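Long-range contacts in HI1317 (Haemophilus influenzae, PDB 1JOV), which probably interconverts the alpha and beta anomers of D-glucose 6-phosphate, as a member of the glucose-6-phosphate 1-epimerase family: residues H18-V23 with P62-N67; G89-R94 with F112-D117; A40-W45 with M127-K132; V73-P78 with L135-Y140. All coordinates share one frame; numbering follows the deposited sequence.

All four contacts belong to the beta-sandwich framework of an aldose 1-epimerase-type chain rich in strands. Contact 1 is peripheral, its centre about 17 Å from that of the chain, and joins a hairpin turn of the five-stranded sheet to the loop between strands 41-47 and 75-76. Contacts 3 and 4 are buried, centres about 14 Å apart: neighbouring strands 121-129 and 133-139 pack against 40-45 and 73-78. Contacts 2 and 4 have centres about 9 Å apart; A91 packs on I75 and meets the backbone of Y77. Contact 1 closes before contacts 2 and 4 open; contact 3 alternates with 1 and 4. V73 lies about 6 Å from H150 and 8 Å from E248 (side chains), both predicted active-site residues.

Contact 1: H18-V23 with P62-N67; sequences HNDIPV and PFKNGN
F63 turns one ring face to H18, whose CB lies 4.1 Å from the centroid of the F63 ring in a CH-pi contact, displaced toward the rim. The two rings are oblique, their planes 42° apart. I21 reaches the edge of the same phenyl with CD1, 4.2 Å from F63 CD1. With CG anti to its carbonyl carbon (chi1 -70°), N19 in the conformer described extends its amide to P62, the residue before F63: ND2 donates to P62 O at 2.9 Å, nearly straight, with the oxygen in the amide plane but the donor well above the carbonyl plane. N19 OD1 accepts from M1 and K2, so both ends of this amide are then engaged. D20 N bonds F63 O at 3.2 Å, close to the C=O axis. A salt bridge from D20 OD2 to K64 NZ is modelled but doubtful. The type II' turn H18-I21 is thus held to the loop by the N19 and D20 bonds beside an apolar patch, the charged pair being only a tentative addition on the exposed side.

Contact 2: G89-R94 with F112-D117; sequences GTARIR and FELFSD. With SO4 (sulfate ion), chain B.
R94 and L114 carry the packing, their side chains crossing at about a right angle. The isobutyl group lies over one face of the guanidinium: L114 CG is 3.6 Å from R94 NH2, and L114 CD2 is 3.7 Å from R94 NH1. A bend at chi3 (56°) places R94 NE 3.9 Å from L114 CD1. The apolar pair is A91 CB with L114 CD2, at 4.4 Å. The polar bonds leave by the guanidinium edge. R94 NH2 donates to F115 O at 3.1 Å, with a bent N-H...O angle of 135°; the oxygen is in the guanidinium plane, whereas the donor stands well above the carbonyl plane. A water bridges R94 NE and F115 O, donating to the carbonyl at 2.8 Å. R94 NH1 bonds T90 OG1 at 3.0 Å within its own segment, and E122 adds a salt bridge to NH1. Separately, R92 uses NH1 and NH2 to hold two oxygens of a sulfate, probably from the crystallisation liquor, with R70 also bound to the ion. The 89-94 loop thereby meets the end of strand 107-115, which lies between strands 97-104 and 121-129 in the eight-stranded sheet; W96 also touches L114.

Contact 3: A40-W45 with M127-K132; sequences AQLISW and MVFTDK
M127 opens the contact by sending its thioether toward A40 and L42. Its chain is extended beyond CG, and the terminal CE lies 3.3 Å from A40 O and 3.9 Å from L42 CB. Two residues on, F129 presents the edge of its ring. F129 CZ meets L42 CD1 at 3.9 Å, near the ring plane, as the two side chains slide past each other in opposite directions. Along the same rim, F129 CD1 approaches W45 CD1 at 3.6 Å. The W45 five-membered ring and the phenyl are oblique, with planes 47° apart. T130 contributes its carbonyl: a water accepts from W45 NE1 at 2.6 Å and donates to T130 O, giving the buried indole N-H a polar partner. T130 OG1 also accepts from K132 N, forming an ST turn. On the six-membered ring, beside the N-H, D131 O lies at the ring edge, 3.6 Å from W45 CZ2, and the carbonyl carbon of K132 is packed close by. The contact joins the five-stranded sheet, where 41-47 is an outermost strand, to the eight-stranded sheet; the axes of strand segments 41-45 and 127-129 come within 10.7 Å at 32°. I35 and A33 of strand 31-36 flank M127 and F129, while C133 of strand 133-139 touches L42 and W45.

Contact 4: V73-P78 with L135-Y140; sequences VPICYP and LTFTHY
Y77 spans the contact toward F137 and H139. Its CB begins the approach 3.9 Å from F137 CZ, and chi1 of 172°, with CG anti to the backbone N, sets CG against the same phenyl corner. Farther out, Y77 CD1 is 3.2 Å from F137 CZ, which lies over one face of the tyrosine ring, offset toward its rim. P78 CB covers the opposite face, over its centre. The Y77 and F137 rings are oblique, their planes 59° apart. Y77 CE1 next comes 3.4 Å from H139 ND1, the two side chains crossing at about a right angle, and the hydroxyl completes the path with a 2.6 Å hydrogen bond between Y77 OH and H139 ND1, at the edge of both rings. Nearer the start of the segments, I75 CG2 packs 3.5 Å from F137 CD1, and V73 CG1 meets L135 CD1 tip to tip at 3.9 Å. V73 is close to the predicted active-site residues H150 and E248. The apolar pairs pack segment 73-77, which includes strand 75-76, against strand 133-139. Y77 OH and H139 ND1 satisfy each other as a short, buried polar link within an aromatic cluster, while H139 NE2 is weakly bonded to E143 O.

Contact 1: H18-V23 with P62-N67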
loop_
_atom_site.group_PDB
_atom_site.type_symbol
_atom_site.label_atom_id
_atom_site.label_comp_id
_atom_site.label_asym_id
_atom_site.label_seq_id
_atom_site.Cartn_x
_atom_site.Cartn_y
_atom_site.Cartn_z
ATOM N N HIS A 18 -8.590 15.073 -7.816
ATOM C CA HIS A 18 -7.318 15.141 -8.537
ATOM C C HIS A 18 -7.574 14.587 -9.913
ATOM O O HIS A 18 -7.774 13.382 -10.168
ATOM C CB HIS A 18 -6.216 14.359 -7.854
ATOM C CG HIS A 18 -5.833 14.915 -6.545
ATOM N ND1 HIS A 18 -4.510 15.222 -6.278
ATOM C CD2 HIS A 18 -6.528 15.174 -5.421
ATOM C CE1 HIS A 18 -4.413 15.614 -5.012
ATOM N NE2 HIS A 18 -5.625 15.632 -4.484
ATOM N N ASN A 19 -7.584 15.486 -10.905
ATOM C CA ASN A 19 -7.964 15.080 -12.258
ATOM C C ASN A 19 -9.343 14.415 -12.195
ATOM O O ASN A 19 -10.357 15.050 -11.808
ATOM C CB ASN A 19 -6.931 14.230 -12.986
ATOM C CG ASN A 19 -5.696 15.020 -13.353
ATOM O OD1 ASN A 19 -5.742 16.259 -13.372
ATOM N ND2 ASN A 19 -4.561 14.330 -13.575
ATOM N N ASP A 20 -9.395 13.150 -12.508
ATOM C CA ASP A 20 -10.662 12.368 -12.494
ATOM C C ASP A 20 -11.091 11.787 -11.136
ATOM O O ASP A 20 -12.251 11.420 -10.957
ATOM C CB ASP A 20 -10.503 11.153 -13.413
ATOM C CG ASP A 20 -10.601 11.513 -14.881
ATOM O OD1 ASP A 20 -10.973 12.662 -15.190
ATOM O OD2 ASP A 20 -10.313 10.647 -15.720
ATOM N N ILE A 21 -10.183 11.652 -10.175
ATOM C CA ILE A 21 -10.419 10.890 -8.971
ATOM C C ILE A 21 -10.519 11.694 -7.650
ATOM O O ILE A 21 -9.677 12.552 -7.383
ATOM C CB ILE A 21 -9.231 9.930 -8.838
ATOM C CG1 ILE A 21 -9.245 8.794 -9.872
ATOM C CG2 ILE A 21 -9.190 9.361 -7.417
ATOM C CD1 ILE A 21 -7.920 8.090 -10.015
ATOM N N PRO A 22 -11.536 11.421 -6.819
ATOM C CA PRO A 22 -11.698 12.141 -5.535
ATOM C C PRO A 22 -10.719 11.582 -4.506
ATOM O O PRO A 22 -10.568 10.325 -4.456
ATOM C CB PRO A 22 -13.150 11.873 -5.168
ATOM C CG PRO A 22 -13.591 10.812 -6.096
ATOM C CD PRO A 22 -12.596 10.437 -7.054
ATOM N N VAL A 23 -10.074 12.454 -3.780
ATOM C CA VAL A 23 -9.053 12.122 -2.812
ATOM C C VAL A 23 -9.308 12.841 -1.504
ATOM O O VAL A 23 -9.438 14.067 -1.444
ATOM C CB VAL A 23 -7.627 12.474 -3.353
ATOM C CG1 VAL A 23 -6.549 12.156 -2.307
ATOM C CG2 VAL A 23 -7.376 11.735 -4.650
ATOM N N PRO A 62 -1.282 9.587 -13.559
ATOM C CA PRO A 62 -2.403 10.238 -14.281
ATOM C C PRO A 62 -3.699 10.605 -13.551
ATOM O O PRO A 62 -4.541 11.457 -13.950
ATOM C CB PRO A 62 -2.700 9.269 -15.481
ATOM C CG PRO A 62 -1.832 7.962 -15.294
ATOM C CD PRO A 62 -0.955 8.243 -14.088
ATOM N N PHE A 63 -3.894 9.954 -12.412
ATOM C CA PHE A 63 -5.178 10.041 -11.811
ATOM C C PHE A 63 -6.434 9.945 -12.667
ATOM O O PHE A 63 -7.370 10.729 -12.569
ATOM C CB PHE A 63 -5.340 11.243 -10.890
ATOM C CG PHE A 63 -4.504 11.223 -9.677
ATOM C CD1 PHE A 63 -4.882 10.522 -8.539
ATOM C CD2 PHE A 63 -3.285 11.873 -9.680
ATOM C CE1 PHE A 63 -4.085 10.526 -7.420
ATOM C CE2 PHE A 63 -2.455 11.916 -8.546
ATOM C CZ PHE A 63 -2.868 11.239 -7.401
ATOM N N LYS A 64 -6.494 8.890 -13.434
ATOM C CA LYS A 64 -7.600 8.597 -14.296
ATOM C C LYS A 64 -8.555 7.546 -13.771
ATOM O O LYS A 64 -8.117 6.416 -13.430
ATOM C CB LYS A 64 -7.025 8.125 -15.633
ATOM C CG LYS A 64 -8.056 7.570 -16.611
ATOM C CD LYS A 64 -9.082 8.629 -17.089
ATOM C CE LYS A 64 -10.253 7.984 -17.902
ATOM N NZ LYS A 64 -11.351 8.969 -18.154
ATOM N N ASN A 65 -9.840 7.872 -13.789
ATOM C CA ASN A 65 -10.826 6.972 -13.255
ATOM C C ASN A 65 -10.730 5.610 -13.919
ATOM O O ASN A 65 -10.629 5.494 -15.131
ATOM C CB ASN A 65 -12.252 7.521 -13.232
ATOM C CG ASN A 65 -12.763 7.877 -14.609
ATOM O OD1 ASN A 65 -12.498 8.964 -15.120
ATOM N ND2 ASN A 65 -13.508 6.966 -15.215
ATOM N N GLY A 66 -10.716 4.557 -13.105
ATOM C CA GLY A 66 -10.602 3.228 -13.658
ATOM C C GLY A 66 -9.248 2.627 -13.991
ATOM O O GLY A 66 -9.178 1.449 -14.419
ATOM N N ASN A 67 -8.181 3.408 -13.820
ATOM C CA ASN A 67 -6.798 3.091 -14.061
ATOM C C ASN A 67 -6.040 3.102 -12.695
ATOM O O ASN A 67 -6.079 4.116 -12.019
ATOM C CB ASN A 67 -6.218 4.217 -14.919
ATOM C CG ASN A 67 -4.799 4.001 -15.279
ATOM O OD1 ASN A 67 -3.914 4.696 -14.759
ATOM N ND2 ASN A 67 -4.519 2.987 -16.133
#

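Contact 2: G89-R94 with F112-D117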
loop_
_atom_site.group_PDB
_atom_site.type_symbol
_atom_site.label_atom_id
_atom_site.label_comp_id
_atom_site.label_asym_id
_atom_site.label_seq_id
_atom_site.Cartn_x
_atom_site.Cartn_y
_atom_site.Cartn_z
ATOM N N GLY A 89 -6.834 -7.923 -9.621
ATOM C CA GLY A 89 -8.241 -7.851 -9.265
ATOM C C GLY A 89 -8.894 -6.489 -9.493
ATOM O O GLY A 89 -8.334 -5.664 -10.208
ATOM N N THR A 90 -10.098 -6.280 -8.923
ATOM C CA THR A 90 -10.881 -5.110 -9.288
ATOM C C THR A 90 -10.971 -4.098 -8.178
ATOM O O THR A 90 -11.418 -2.968 -8.374
ATOM C CB THR A 90 -12.329 -5.552 -9.661
ATOM O OG1 THR A 90 -12.896 -6.281 -8.557
ATOM C CG2 THR A 90 -12.361 -6.635 -10.831
ATOM N N ALA A 91 -10.566 -4.486 -6.994
ATOM C CA ALA A 91 -10.672 -3.557 -5.907
ATOM C C ALA A 91 -10.003 -2.181 -6.164
ATOM O O ALA A 91 -10.534 -1.153 -5.768
ATOM C CB ALA A 91 -10.071 -4.172 -4.644
ATOM N N ARG A 92 -8.860 -2.193 -6.821
ATOM C CA ARG A 92 -8.065 -0.990 -6.865
ATOM C C ARG A 92 -8.515 -0.028 -8.015
ATOM O O ARG A 92 -7.997 1.087 -8.113
ATOM C CB ARG A 92 -6.610 -1.389 -7.064
ATOM C CG ARG A 92 -6.288 -2.023 -8.454
ATOM C CD ARG A 92 -4.832 -2.338 -8.523
ATOM N NE ARG A 92 -4.520 -2.992 -9.819
ATOM C CZ ARG A 92 -3.328 -3.010 -10.420
ATOM N NH1 ARG A 92 -2.278 -2.451 -9.888
ATOM N NH2 ARG A 92 -3.210 -3.702 -11.593
ATOM N N ILE A 93 -9.425 -0.544 -8.822
ATOM C CA ILE A 93 -10.051 0.218 -9.913
ATOM C C ILE A 93 -11.514 0.581 -9.779
ATOM O O ILE A 93 -12.137 1.020 -10.760
ATOM C CB ILE A 93 -9.799 -0.495 -11.239
ATOM C CG1 ILE A 93 -10.313 -1.894 -11.233
ATOM C CG2 ILE A 93 -8.364 -0.349 -11.503
ATOM C CD1 ILE A 93 -10.385 -2.588 -12.738
ATOM N N ARG A 94 -12.089 0.378 -8.589
ATOM C CA ARG A 94 -13.480 0.617 -8.276
ATOM C C ARG A 94 -13.567 1.692 -7.132
ATOM O O ARG A 94 -12.620 1.853 -6.417
ATOM C CB ARG A 94 -14.170 -0.634 -7.785
ATOM C CG ARG A 94 -14.299 -1.712 -8.884
ATOM C CD ARG A 94 -14.568 -3.211 -8.400
ATOM N NE ARG A 94 -15.746 -3.319 -7.559
ATOM C CZ ARG A 94 -16.032 -4.367 -6.798
ATOM N NH1 ARG A 94 -15.200 -5.421 -6.755
ATOM N NH2 ARG A 94 -17.163 -4.353 -6.057
ATOM N N PHE A 112 -13.492 2.734 4.981
ATOM C CA PHE A 112 -13.952 2.722 3.597
ATOM C C PHE A 112 -14.661 1.432 3.342
ATOM O O PHE A 112 -14.299 0.404 3.901
ATOM C CB PHE A 112 -12.733 2.859 2.670
ATOM C CG PHE A 112 -12.013 4.154 2.912
ATOM C CD1 PHE A 112 -12.435 5.295 2.273
ATOM C CD2 PHE A 112 -10.936 4.225 3.805
ATOM C CE1 PHE A 112 -11.785 6.480 2.476
ATOM C CE2 PHE A 112 -10.281 5.433 4.009
ATOM C CZ PHE A 112 -10.706 6.553 3.345
ATOM N N GLU A 113 -15.687 1.431 2.486
ATOM C CA GLU A 113 -16.332 0.154 2.149
ATOM C C GLU A 113 -16.478 0.025 0.599
ATOM O O GLU A 113 -16.589 1.061 -0.085
ATOM C CB GLU A 113 -17.717 0.070 2.775
ATOM C CG GLU A 113 -17.593 -0.027 4.336
ATOM C CD GLU A 113 -18.913 0.166 5.024
ATOM O OE1 GLU A 113 -19.645 1.088 4.590
ATOM O OE2 GLU A 113 -19.236 -0.623 5.915
ATOM N N LEU A 114 -16.435 -1.225 0.146
ATOM C CA LEU A 114 -16.590 -1.561 -1.276
ATOM C C LEU A 114 -17.857 -2.406 -1.388
ATOM O O LEU A 114 -18.072 -3.369 -0.578
ATOM C CB LEU A 114 -15.416 -2.420 -1.773
ATOM C CG LEU A 114 -15.543 -2.910 -3.241
ATOM C CD1 LEU A 114 -15.620 -1.652 -4.073
ATOM C CD2 LEU A 114 -14.317 -3.805 -3.507
ATOM N N PHE A 115 -18.739 -2.033 -2.306
ATOM C CA PHE A 115 -20.021 -2.734 -2.493
ATOM C C PHE A 115 -20.153 -3.342 -3.862
ATOM O O PHE A 115 -19.614 -2.832 -4.859
ATOM C CB PHE A 115 -21.190 -1.783 -2.260
ATOM C CG PHE A 115 -21.318 -1.285 -0.858
ATOM C CD1 PHE A 115 -22.005 -2.032 0.133
ATOM C CD2 PHE A 115 -20.774 -0.061 -0.534
ATOM C CE1 PHE A 115 -22.043 -1.578 1.427
ATOM C CE2 PHE A 115 -20.829 0.399 0.731
ATOM C CZ PHE A 115 -21.437 -0.353 1.735
ATOM N N SER A 116 -20.875 -4.447 -3.924
ATOM C CA SER A 116 -21.148 -5.187 -5.103
ATOM C C SER A 116 -22.195 -4.464 -5.852
ATOM O O SER A 116 -22.857 -3.554 -5.344
ATOM C CB SER A 116 -21.725 -6.573 -4.784
ATOM O OG SER A 116 -23.054 -6.473 -4.308
ATOM N N ASP A 117 -22.326 -4.875 -7.091
ATOM C CA ASP A 117 -23.331 -4.255 -7.910
ATOM C C ASP A 117 -24.750 -4.586 -7.446
ATOM O O ASP A 117 -25.657 -3.971 -7.955
ATOM C CB ASP A 117 -23.150 -4.674 -9.375
ATOM C CG ASP A 117 -23.419 -6.146 -9.593
ATOM O OD1 ASP A 117 -23.373 -6.882 -8.570
ATOM O OD2 ASP A 117 -23.682 -6.636 -10.734
HETATM S S SO4 B . 0.369 -3.291 -12.517
HETATM O O1 SO4 B . 0.219 -2.421 -11.366
HETATM O O2 SO4 B . 0.651 -4.589 -11.985
HETATM O O3 SO4 B . 1.458 -2.848 -13.416
HETATM O O4 SO4 B . -0.824 -3.231 -13.318
HETATM O O HOH W 1 -18.381 -1.507 -6.951
#

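Contact 3: A40-W45 with M127-K132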
loop_
_atom_site.group_PDB
_atom_site.type_symbol
_atom_site.label_atom_id
_atom_site.label_comp_id
_atom_site.label_asym_id
_atom_site.label_seq_id
_atom_site.Cartn_x
_atom_site.Cartn_y
_atom_site.Cartn_z
ATOM N N ALA A 40 -9.896 2.760 -2.369
ATOM C CA ALA A 40 -9.634 3.117 -0.950
ATOM C C ALA A 40 -8.126 3.140 -0.772
ATOM O O ALA A 40 -7.576 2.462 0.148
ATOM C CB ALA A 40 -10.284 2.032 -0.043
ATOM N N GLN A 41 -7.410 3.892 -1.607
ATOM C CA GLN A 41 -5.988 3.753 -1.694
ATOM C C GLN A 41 -5.188 4.841 -0.995
ATOM O O GLN A 41 -5.206 6.008 -1.405
ATOM C CB GLN A 41 -5.560 3.638 -3.158
ATOM C CG GLN A 41 -4.171 3.237 -3.379
ATOM C CD GLN A 41 -3.970 2.826 -4.836
ATOM O OE1 GLN A 41 -4.854 2.287 -5.495
ATOM N NE2 GLN A 41 -2.698 3.025 -5.291
ATOM N N LEU A 42 -4.643 4.561 0.183
ATOM C CA LEU A 42 -3.758 5.559 0.817
ATOM C C LEU A 42 -2.571 5.897 -0.147
ATOM O O LEU A 42 -1.878 4.964 -0.629
ATOM C CB LEU A 42 -3.214 4.877 2.079
ATOM C CG LEU A 42 -2.298 5.769 2.944
ATOM C CD1 LEU A 42 -2.890 7.108 3.510
ATOM C CD2 LEU A 42 -1.773 4.897 4.118
ATOM N N ILE A 43 -2.488 7.152 -0.595
ATOM C CA ILE A 43 -1.347 7.530 -1.424
ATOM C C ILE A 43 -0.270 8.430 -0.860
ATOM O O ILE A 43 0.768 8.629 -1.522
ATOM C CB ILE A 43 -1.915 8.109 -2.762
ATOM C CG1 ILE A 43 -2.925 9.219 -2.486
ATOM C CG2 ILE A 43 -2.583 6.932 -3.484
ATOM C CD1 ILE A 43 -3.265 10.070 -3.733
ATOM N N SER A 44 -0.520 8.951 0.340
ATOM C CA SER A 44 0.498 9.790 1.000
ATOM C C SER A 44 0.291 9.677 2.517
ATOM O O SER A 44 -0.842 9.615 2.992
ATOM C CB SER A 44 0.275 11.240 0.609
ATOM O OG SER A 44 1.121 12.148 1.343
ATOM N N TRP A 45 1.377 9.610 3.215
ATOM C CA TRP A 45 1.276 9.619 4.681
ATOM C C TRP A 45 2.548 10.242 5.240
ATOM O O TRP A 45 3.625 9.698 5.049
ATOM C CB TRP A 45 0.941 8.229 5.307
ATOM C CG TRP A 45 1.040 8.280 6.787
ATOM C CD1 TRP A 45 0.349 9.090 7.651
ATOM C CD2 TRP A 45 1.907 7.471 7.600
ATOM N NE1 TRP A 45 0.703 8.804 8.953
ATOM C CE2 TRP A 45 1.737 7.894 8.933
ATOM C CE3 TRP A 45 2.865 6.498 7.329
ATOM C CZ2 TRP A 45 2.413 7.284 9.985
ATOM C CZ3 TRP A 45 3.571 5.909 8.381
ATOM C CH2 TRP A 45 3.362 6.354 9.677
ATOM N N MET A 127 -8.235 2.682 8.314
ATOM C CA MET A 127 -6.930 3.283 8.444
ATOM C C MET A 127 -6.902 4.082 9.747
ATOM O O MET A 127 -7.786 4.872 9.946
ATOM C CB MET A 127 -6.633 4.254 7.283
ATOM C CG MET A 127 -6.740 3.517 5.906
ATOM S SD MET A 127 -6.412 4.755 4.581
ATOM C CE MET A 127 -6.801 3.726 3.135
ATOM N N VAL A 128 -5.925 3.832 10.617
ATOM C CA VAL A 128 -5.812 4.493 11.890
ATOM C C VAL A 128 -4.464 5.240 11.896
ATOM O O VAL A 128 -3.412 4.632 11.763
ATOM C CB VAL A 128 -5.890 3.505 13.095
ATOM C CG1 VAL A 128 -5.841 4.274 14.413
ATOM C CG2 VAL A 128 -7.140 2.648 13.013
ATOM N N PHE A 129 -4.538 6.559 12.041
ATOM C CA PHE A 129 -3.370 7.439 12.053
ATOM C C PHE A 129 -3.047 8.010 13.446
ATOM O O PHE A 129 -3.864 8.708 14.058
ATOM C CB PHE A 129 -3.611 8.648 11.112
ATOM C CG PHE A 129 -3.974 8.254 9.690
ATOM C CD1 PHE A 129 -2.967 8.045 8.754
ATOM C CD2 PHE A 129 -5.284 8.084 9.274
ATOM C CE1 PHE A 129 -3.223 7.690 7.453
ATOM C CE2 PHE A 129 -5.562 7.743 7.967
ATOM C CZ PHE A 129 -4.544 7.533 7.027
ATOM N N THR A 130 -1.858 7.693 13.892
ATOM C CA THR A 130 -1.272 8.172 15.155
ATOM C C THR A 130 0.152 8.564 14.738
ATOM O O THR A 130 0.380 9.191 13.695
ATOM C CB THR A 130 -1.244 7.011 16.203
ATOM O OG1 THR A 130 -0.570 5.841 15.668
ATOM C CG2 THR A 130 -2.657 6.616 16.599
ATOM N N ASP A 131 1.163 8.240 15.537
ATOM C CA ASP A 131 2.498 8.330 14.979
ATOM C C ASP A 131 2.758 7.166 14.043
ATOM O O ASP A 131 3.783 7.117 13.350
ATOM C CB ASP A 131 3.551 8.277 16.117
ATOM C CG ASP A 131 3.436 7.006 16.966
ATOM O OD1 ASP A 131 2.357 6.764 17.574
ATOM O OD2 ASP A 131 4.386 6.178 17.102
ATOM N N LYS A 132 1.868 6.219 14.023
ATOM C CA LYS A 132 2.032 5.080 13.133
ATOM C C LYS A 132 0.820 5.080 12.178
ATOM O O LYS A 132 -0.116 5.857 12.370
ATOM C CB LYS A 132 2.199 3.791 13.942
ATOM C CG LYS A 132 3.203 3.856 15.088
ATOM C CD LYS A 132 3.451 2.468 15.692
ATOM C CE LYS A 132 4.763 2.414 16.462
ATOM N NZ LYS A 132 4.896 1.155 17.251
HETATM O O HOH W 2 -0.038 10.016 11.132
#

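Contact 4: V73-P78 with L135-Y140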
loop_
_atom_site.group_PDB
_atom_site.type_symbol
_atom_site.label_atom_id
_atom_site.label_comp_id
_atom_site.label_asym_id
_atom_site.label_seq_id
_atom_site.Cartn_x
_atom_site.Cartn_y
_atom_site.Cartn_z
ATOM N N VAL A 73 -0.825 2.523 -1.350
ATOM C CA VAL A 73 -1.076 1.153 -0.915
ATOM C C VAL A 73 -2.255 0.594 -1.654
ATOM O O VAL A 73 -3.361 0.556 -1.227
ATOM C CB VAL A 73 -1.386 1.132 0.627
ATOM C CG1 VAL A 73 -1.496 -0.318 1.053
ATOM C CG2 VAL A 73 -0.299 1.857 1.349
ATOM N N PRO A 74 -2.055 0.162 -2.897
ATOM C CA PRO A 74 -3.125 -0.429 -3.697
ATOM C C PRO A 74 -3.589 -1.711 -2.982
ATOM O O PRO A 74 -2.778 -2.455 -2.389
ATOM C CB PRO A 74 -2.456 -0.907 -5.018
ATOM C CG PRO A 74 -1.113 -0.144 -5.040
ATOM C CD PRO A 74 -0.703 0.163 -3.513
ATOM N N ILE A 75 -4.849 -1.953 -3.074
ATOM C CA ILE A 75 -5.481 -3.159 -2.531
ATOM C C ILE A 75 -5.638 -4.183 -3.638
ATOM O O ILE A 75 -6.393 -3.865 -4.597
ATOM C CB ILE A 75 -6.899 -2.755 -1.975
ATOM C CG1 ILE A 75 -6.903 -1.611 -0.900
ATOM C CG2 ILE A 75 -7.698 -3.988 -1.457
ATOM C CD1 ILE A 75 -6.128 -2.049 0.274
ATOM N N CYS A 76 -4.835 -5.243 -3.611
ATOM C CA CYS A 76 -5.003 -6.301 -4.639
ATOM C C CYS A 76 -6.018 -7.306 -4.128
ATOM O O CYS A 76 -5.781 -7.860 -3.041
ATOM C CB CYS A 76 -3.642 -6.955 -4.854
ATOM S SG CYS A 76 -2.340 -5.737 -5.170
ATOM N N TYR A 77 -7.095 -7.518 -4.840
ATOM C CA TYR A 77 -8.197 -8.343 -4.373
ATOM C C TYR A 77 -9.209 -8.459 -5.490
ATOM O O TYR A 77 -9.432 -7.424 -6.131
ATOM C CB TYR A 77 -8.840 -7.606 -3.165
ATOM C CG TYR A 77 -10.100 -8.227 -2.693
ATOM C CD1 TYR A 77 -10.095 -9.315 -1.791
ATOM C CD2 TYR A 77 -11.329 -7.718 -3.084
ATOM C CE1 TYR A 77 -11.302 -9.814 -1.318
ATOM C CE2 TYR A 77 -12.489 -8.225 -2.655
ATOM C CZ TYR A 77 -12.513 -9.316 -1.727
ATOM O OH TYR A 77 -13.718 -9.860 -1.270
ATOM N N PRO A 78 -9.816 -9.627 -5.702
ATOM C CA PRO A 78 -9.671 -10.877 -4.912
ATOM C C PRO A 78 -8.685 -11.892 -5.465
ATOM O O PRO A 78 -8.727 -13.071 -5.081
ATOM C CB PRO A 78 -11.104 -11.449 -4.955
ATOM C CG PRO A 78 -11.592 -11.106 -6.439
ATOM C CD PRO A 78 -10.924 -9.744 -6.670
ATOM N N LEU A 135 -3.281 0.087 8.633
ATOM C CA LEU A 135 -4.216 -0.130 7.563
ATOM C C LEU A 135 -4.672 -1.608 7.532
ATOM O O LEU A 135 -3.822 -2.491 7.437
ATOM C CB LEU A 135 -3.467 0.200 6.299
ATOM C CG LEU A 135 -4.258 0.285 5.040
ATOM C CD1 LEU A 135 -3.532 1.146 4.025
ATOM C CD2 LEU A 135 -4.526 -1.092 4.481
ATOM N N THR A 136 -5.947 -1.855 7.619
ATOM C CA THR A 136 -6.478 -3.232 7.653
ATOM C C THR A 136 -7.478 -3.422 6.540
ATOM O O THR A 136 -8.293 -2.527 6.311
ATOM C CB THR A 136 -7.239 -3.482 8.963
ATOM O OG1 THR A 136 -6.341 -3.330 10.055
ATOM C CG2 THR A 136 -7.822 -4.878 8.985
ATOM N N PHE A 137 -7.401 -4.537 5.851
ATOM C CA PHE A 137 -8.336 -4.882 4.807
ATOM C C PHE A 137 -9.144 -6.107 5.257
ATOM O O PHE A 137 -8.540 -7.051 5.741
ATOM C CB PHE A 137 -7.630 -5.238 3.458
ATOM C CG PHE A 137 -8.508 -5.868 2.404
ATOM C CD1 PHE A 137 -9.204 -5.074 1.510
ATOM C CD2 PHE A 137 -8.697 -7.247 2.311
ATOM C CE1 PHE A 137 -10.064 -5.627 0.546
ATOM C CE2 PHE A 137 -9.543 -7.822 1.365
ATOM C CZ PHE A 137 -10.241 -7.015 0.466
ATOM N N THR A 138 -10.479 -6.120 5.110
ATOM C CA THR A 138 -11.298 -7.284 5.456
ATOM C C THR A 138 -12.127 -7.616 4.271
ATOM O O THR A 138 -12.792 -6.750 3.645
ATOM C CB THR A 138 -12.276 -6.964 6.629
ATOM O OG1 THR A 138 -11.482 -6.433 7.729
ATOM C CG2 THR A 138 -12.973 -8.306 7.102
ATOM N N HIS A 139 -12.244 -8.912 4.077
ATOM C CA HIS A 139 -12.980 -9.532 3.000
ATOM C C HIS A 139 -14.367 -10.023 3.435
ATOM O O HIS A 139 -14.433 -10.769 4.387
ATOM C CB HIS A 139 -12.119 -10.771 2.655
ATOM C CG HIS A 139 -12.770 -11.813 1.829
ATOM N ND1 HIS A 139 -13.449 -11.570 0.654
ATOM C CD2 HIS A 139 -12.789 -13.163 1.999
ATOM C CE1 HIS A 139 -13.829 -12.732 0.134
ATOM N NE2 HIS A 139 -13.498 -13.697 0.961
ATOM N N TYR A 140 -15.412 -9.622 2.718
ATOM C CA TYR A 140 -16.740 -10.102 2.996
ATOM C C TYR A 140 -17.327 -10.797 1.790
ATOM O O TYR A 140 -18.555 -10.877 1.618
ATOM C CB TYR A 140 -17.640 -8.942 3.424
ATOM C CG TYR A 140 -17.213 -8.398 4.792
ATOM C CD1 TYR A 140 -17.303 -9.157 5.942
ATOM C CD2 TYR A 140 -16.738 -7.110 4.886
ATOM C CE1 TYR A 140 -16.884 -8.600 7.162
ATOM C CE2 TYR A 140 -16.331 -6.558 6.065
ATOM C CZ TYR A 140 -16.387 -7.292 7.210
ATOM O OH TYR A 140 -15.975 -6.761 8.407
#